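Local coordinates for carbohydrate oxidase (Microdochium nivale, PDB 3RJA), which oxidises the C1 hydroxyl of mono-, oligo- and polysaccharides to the corresponding lactones with an FAD cofactor, reducing molecular oxygen to hydrogen peroxide, at residues Lys188-Gly191 / Ser192-Ile196; Ile172-Ser176 / Ala177-Ala181. All coordinates share one frame; numbering follows the deposited sequence.

Contact 1 (Lys188-Gly191 / Ser192-Ile196). With FAD (flavin-adenine dinucleotide), chain B.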
# COMPACT_ATOMS: atom_id res chain seq x y z
N LYS A 188 12.77 -3.60 2.19
CA LYS A 188 11.58 -4.41 2.39
C LYS A 188 10.69 -3.95 3.55
O LYS A 188 10.56 -4.61 4.58
CB LYS A 188 11.93 -5.90 2.48
CG LYS A 188 12.42 -6.46 1.16
CD LYS A 188 12.86 -7.94 1.23
CE LYS A 188 11.66 -8.81 1.60
NZ LYS A 188 11.99 -10.22 1.45
N GLY A 189 10.07 -2.78 3.34
CA GLY A 189 9.08 -2.25 4.27
C GLY A 189 9.20 -0.75 4.52
O GLY A 189 8.26 -0.11 5.00
N ALA A 190 10.36 -0.19 4.19
CA ALA A 190 10.61 1.22 4.40
C ALA A 190 11.40 1.77 3.24
O ALA A 190 12.16 2.73 3.39
CB ALA A 190 11.35 1.44 5.78
N GLY A 191 11.17 1.19 2.05
CA GLY A 191 12.06 1.33 0.90
C GLY A 191 12.26 2.73 0.38
O GLY A 191 13.31 3.03 -0.21
N SER A 192 11.29 3.61 0.60
CA SER A 192 11.40 4.97 0.13
C SER A 192 12.55 5.73 0.79
O SER A 192 12.96 6.77 0.29
CB SER A 192 10.09 5.73 0.36
OG SER A 192 9.64 5.59 1.70
N ASN A 193 13.01 5.23 1.94
CA ASN A 193 14.07 5.86 2.73
C ASN A 193 15.51 5.74 2.21
O ASN A 193 16.36 6.58 2.55
CB ASN A 193 13.99 5.37 4.19
CG ASN A 193 12.87 6.01 4.93
OD1 ASN A 193 12.92 7.21 5.23
ND2 ASN A 193 11.79 5.25 5.18
N PHE A 194 15.79 4.73 1.38
CA PHE A 194 17.19 4.31 1.20
C PHE A 194 17.82 4.46 -0.17
O PHE A 194 19.03 4.26 -0.30
CB PHE A 194 17.38 2.89 1.73
CG PHE A 194 16.89 2.75 3.16
CD1 PHE A 194 17.56 3.41 4.20
CD2 PHE A 194 15.71 2.02 3.45
CE1 PHE A 194 17.09 3.34 5.53
CE2 PHE A 194 15.22 1.95 4.80
CZ PHE A 194 15.92 2.60 5.82
N GLY A 195 17.02 4.82 -1.17
CA GLY A 195 17.53 5.10 -2.52
C GLY A 195 16.37 5.04 -3.46
O GLY A 195 15.22 5.07 -3.02
N ILE A 196 16.65 4.94 -4.76
CA ILE A 196 15.56 4.77 -5.74
C ILE A 196 15.74 3.35 -6.32
O ILE A 196 16.78 3.06 -6.95
CB ILE A 196 15.60 5.87 -6.82
CG1 ILE A 196 15.45 7.23 -6.15
CG2 ILE A 196 14.51 5.61 -7.92
CD1 ILE A 196 15.61 8.43 -7.05
PA FAD B . 4.13 6.87 -5.28
O1A FAD B . 4.72 6.99 -6.66
O2A FAD B . 3.30 8.04 -4.83
O5B FAD B . 5.33 6.66 -4.22
C5B FAD B . 5.03 6.25 -2.89
C4B FAD B . 6.31 6.37 -2.04
O4B FAD B . 7.29 5.46 -2.53
C3B FAD B . 6.94 7.76 -2.11
O3B FAD B . 7.65 8.00 -0.90
C2B FAD B . 7.95 7.58 -3.24
O2B FAD B . 9.02 8.50 -3.28
C1B FAD B . 8.42 6.16 -2.96
N9A FAD B . 8.92 5.55 -4.18
C8A FAD B . 8.32 5.51 -5.44
N7A FAD B . 9.16 4.83 -6.26
C5A FAD B . 10.23 4.43 -5.57
C6A FAD B . 11.38 3.72 -5.94
N6A FAD B . 11.53 3.27 -7.21
N1A FAD B . 12.32 3.45 -4.97
C2A FAD B . 12.16 3.92 -3.67
N3A FAD B . 11.05 4.66 -3.30
C4A FAD B . 10.10 4.89 -4.26
N1 FAD B . -2.35 -0.47 -0.57
C2 FAD B . -2.37 -1.81 -0.18
O2 FAD B . -1.52 -2.28 0.59
N3 FAD B . -3.34 -2.63 -0.75
C4 FAD B . -4.22 -2.24 -1.74
O4 FAD B . -5.00 -3.06 -2.28
C4X FAD B . -4.20 -0.78 -2.08
N5 FAD B . -5.02 -0.31 -3.01
C5X FAD B . -4.96 1.00 -3.42
C6 FAD B . -5.78 1.47 -4.48
C7 FAD B . -5.62 2.75 -4.99
C7M FAD B . -6.53 3.25 -6.13
C8 FAD B . -4.55 3.54 -4.53
C8M FAD B . -4.32 4.94 -5.08
C9 FAD B . -3.78 3.13 -3.45
C9A FAD B . -3.95 1.85 -2.89
N10 FAD B . -3.09 1.34 -1.89
C10 FAD B . -3.25 0.05 -1.40
C1' FAD B . -2.03 2.23 -1.32
C2' FAD B . -0.70 1.99 -2.01
O2' FAD B . -0.15 0.76 -1.56
C3' FAD B . 0.28 3.10 -1.65
O3' FAD B . -0.30 4.36 -1.93
C4' FAD B . 1.59 2.90 -2.43
O4' FAD B . 2.63 3.49 -1.72
C5' FAD B . 1.49 3.47 -3.85
O5' FAD B . 2.70 3.24 -4.53
P FAD B . 3.06 4.18 -5.81
O1P FAD B . 4.33 3.71 -6.45
O2P FAD B . 1.87 4.21 -6.77
O3P FAD B . 3.17 5.59 -5.07

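Contact 2 (Ile172-Ser176 / Ala177-Ala181)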
# COMPACT_ATOMS: atom_id res chain seq x y z
N ILE A 172 25.25 2.60 -8.00
CA ILE A 172 24.22 1.58 -8.23
C ILE A 172 24.69 0.32 -7.52
O ILE A 172 25.82 -0.11 -7.73
CB ILE A 172 24.06 1.31 -9.72
CG1 ILE A 172 23.60 2.60 -10.45
CG2 ILE A 172 23.11 0.10 -9.93
CD1 ILE A 172 23.77 2.56 -11.98
N VAL A 173 23.84 -0.25 -6.65
CA VAL A 173 24.21 -1.45 -5.89
C VAL A 173 23.10 -2.49 -5.94
O VAL A 173 21.92 -2.16 -6.14
CB VAL A 173 24.56 -1.15 -4.39
CG1 VAL A 173 25.69 -0.13 -4.27
CG2 VAL A 173 23.32 -0.71 -3.58
N GLU A 174 23.47 -3.75 -5.76
CA GLU A 174 22.51 -4.83 -5.60
C GLU A 174 22.30 -5.08 -4.10
O GLU A 174 23.21 -4.89 -3.28
CB GLU A 174 23.03 -6.12 -6.25
CG GLU A 174 23.46 -5.99 -7.71
CD GLU A 174 22.32 -5.59 -8.63
OE1 GLU A 174 21.17 -6.02 -8.39
OE2 GLU A 174 22.57 -4.84 -9.58
N ALA A 175 21.08 -5.47 -3.76
CA ALA A 175 20.74 -5.86 -2.40
C ALA A 175 19.89 -7.13 -2.41
O ALA A 175 19.04 -7.31 -3.28
CB ALA A 175 20.02 -4.73 -1.65
N SER A 176 20.14 -8.01 -1.45
CA SER A 176 19.47 -9.30 -1.41
C SER A 176 19.86 -9.92 -0.10
O SER A 176 20.56 -9.28 0.68
CB SER A 176 19.91 -10.20 -2.59
OG SER A 176 21.19 -10.77 -2.33
N ALA A 177 19.42 -11.16 0.14
CA ALA A 177 19.85 -11.88 1.36
C ALA A 177 21.39 -12.05 1.46
O ALA A 177 21.94 -12.08 2.56
CB ALA A 177 19.13 -13.25 1.47
N THR A 178 22.07 -12.13 0.33
CA THR A 178 23.50 -12.45 0.28
C THR A 178 24.39 -11.24 -0.07
O THR A 178 25.59 -11.39 -0.26
CB THR A 178 23.78 -13.55 -0.79
OG1 THR A 178 23.29 -13.11 -2.08
CG2 THR A 178 23.12 -14.86 -0.40
N GLU A 179 23.80 -10.06 -0.18
CA GLU A 179 24.57 -8.90 -0.58
C GLU A 179 23.86 -7.64 -0.11
O GLU A 179 22.68 -7.41 -0.45
CB GLU A 179 24.73 -8.88 -2.10
CG GLU A 179 25.77 -7.90 -2.58
CD GLU A 179 25.86 -7.77 -4.11
OE1 GLU A 179 25.21 -8.55 -4.86
OE2 GLU A 179 26.58 -6.86 -4.54
N ASN A 180 24.57 -6.81 0.66
CA ASN A 180 23.94 -5.64 1.28
C ASN A 180 22.60 -6.05 1.92
O ASN A 180 21.56 -5.42 1.67
CB ASN A 180 23.73 -4.52 0.22
CG ASN A 180 25.04 -3.91 -0.27
OD1 ASN A 180 25.87 -3.47 0.53
ND2 ASN A 180 25.24 -3.87 -1.59
N ALA A 181 22.63 -7.11 2.74
CA ALA A 181 21.44 -7.62 3.42
C ALA A 181 20.80 -6.60 4.38
O ALA A 181 19.57 -6.64 4.61
CB ALA A 181 21.73 -8.99 4.13
O HOH W 1 26.33 -4.44 -5.40
O HOH W 2 22.32 -10.00 -4.93

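Contact 1 (Lys188-Gly191 / Ser192-Ile196)
Asn193 grips the carbonyl oxygen of Ala190 twice, near the end of helix 181-190, where the chain turns through a short 3-10 segment. Its backbone N lies 3.0 Å from Ala190 O, and its side-chain ND2 reaches the same Ala190 O at 3.1 Å, from the same face of the carbonyl plane but along a more bent line (149° at the hydrogen). With CG beside the residue's own N (chi1 -75°), ND2 comes round to the oxygen that the backbone N-H already holds. At the far end of the amide, OD1 takes the N-H of Val469, so the group is fixed in rotation from two sides. This is the tight part: Asn193 CB sits 3.6 Å above the centre of the Phe194 ring, and Phe194 CE2 comes to 4.0 Å from Ala190 CB.

Looser is the straight but weak bond of 3.4 Å from Phe194 N to Gly191 O; the contact is buried and has no solvent side. Gly191, Ser192, Gly195 and Ile196 form part of the pocket for the FAD adenine, with Gly195 O 3.3 Å from FAD C2A. Ser192 OG is hydrogen-bonded to His143 and Tyr465.

Leu450 and Leu453 of helix 447-457 pack on Phe194, as do Leu183 and Ile187 of helix 181-190, while Ile196 opens strand 196-206 and bonds through its backbone to Val166 of strand 160-166.

Contact 2 (Ile172-Ser176 / Ala177-Ala181)
Ser176, Glu179 and Asn180 carry the turn that takes the chain off strand 172-176. Ser176 starts a type I beta turn ending at Glu179, whose own closing bond, Glu179 N to Ser176 O, is weak. In the other direction Ser176 N reaches Glu179 O at 2.8 Å, short but bent (142°), in that carbonyl's plane. With OG between N and the carbonyl carbon (chi1 78°), the serine hydroxyl turns over the next residues and OG accepts the N-H of Thr178, N to OG 3.1 Å, an ST turn nested in the beta turn. Glu179 stretches back alongside the strand, putting OE1 3.5 Å from Glu174 CB; one water joins its OE2 to Glu174 N, another its OE1 to Ser176 OG. Asn180 sends ND2 to Glu174 O at 2.8 Å, almost straight (177°), with the acceptor in its amide plane. With an alanine in place of Asn180, Glu174 O would probably lose this donor and the turn would be tied less firmly to the strand. Glu174 itself turns its carboxylate to Lys201 and Thr164. Strand 172-176 pairs antiparallel with strand 160-166, and Val173 and Ala175 rest on Leu183 of helix 181-190, which Asn180 immediately precedes.

Helix 181-190 joins the two contacts: contact 2 ends at its first residue and contact 1 takes up the chain at its last turn. Their centres are 13 Å apart and their nearest atoms about 7 Å, so they do not touch, but Leu183 of that helix packs on Val173 and Ala175 from contact 2 and on Phe194 from contact 1. Contact 1 lies against the adenine of FAD, whereas the side chain of Ala175 stays about 12 Å from the cofactor and contact 2 sits at the surface. Even contact 1 is far from the redox end: Ser192 CA is 17.5 Å from FAD N5 of the flavin ring.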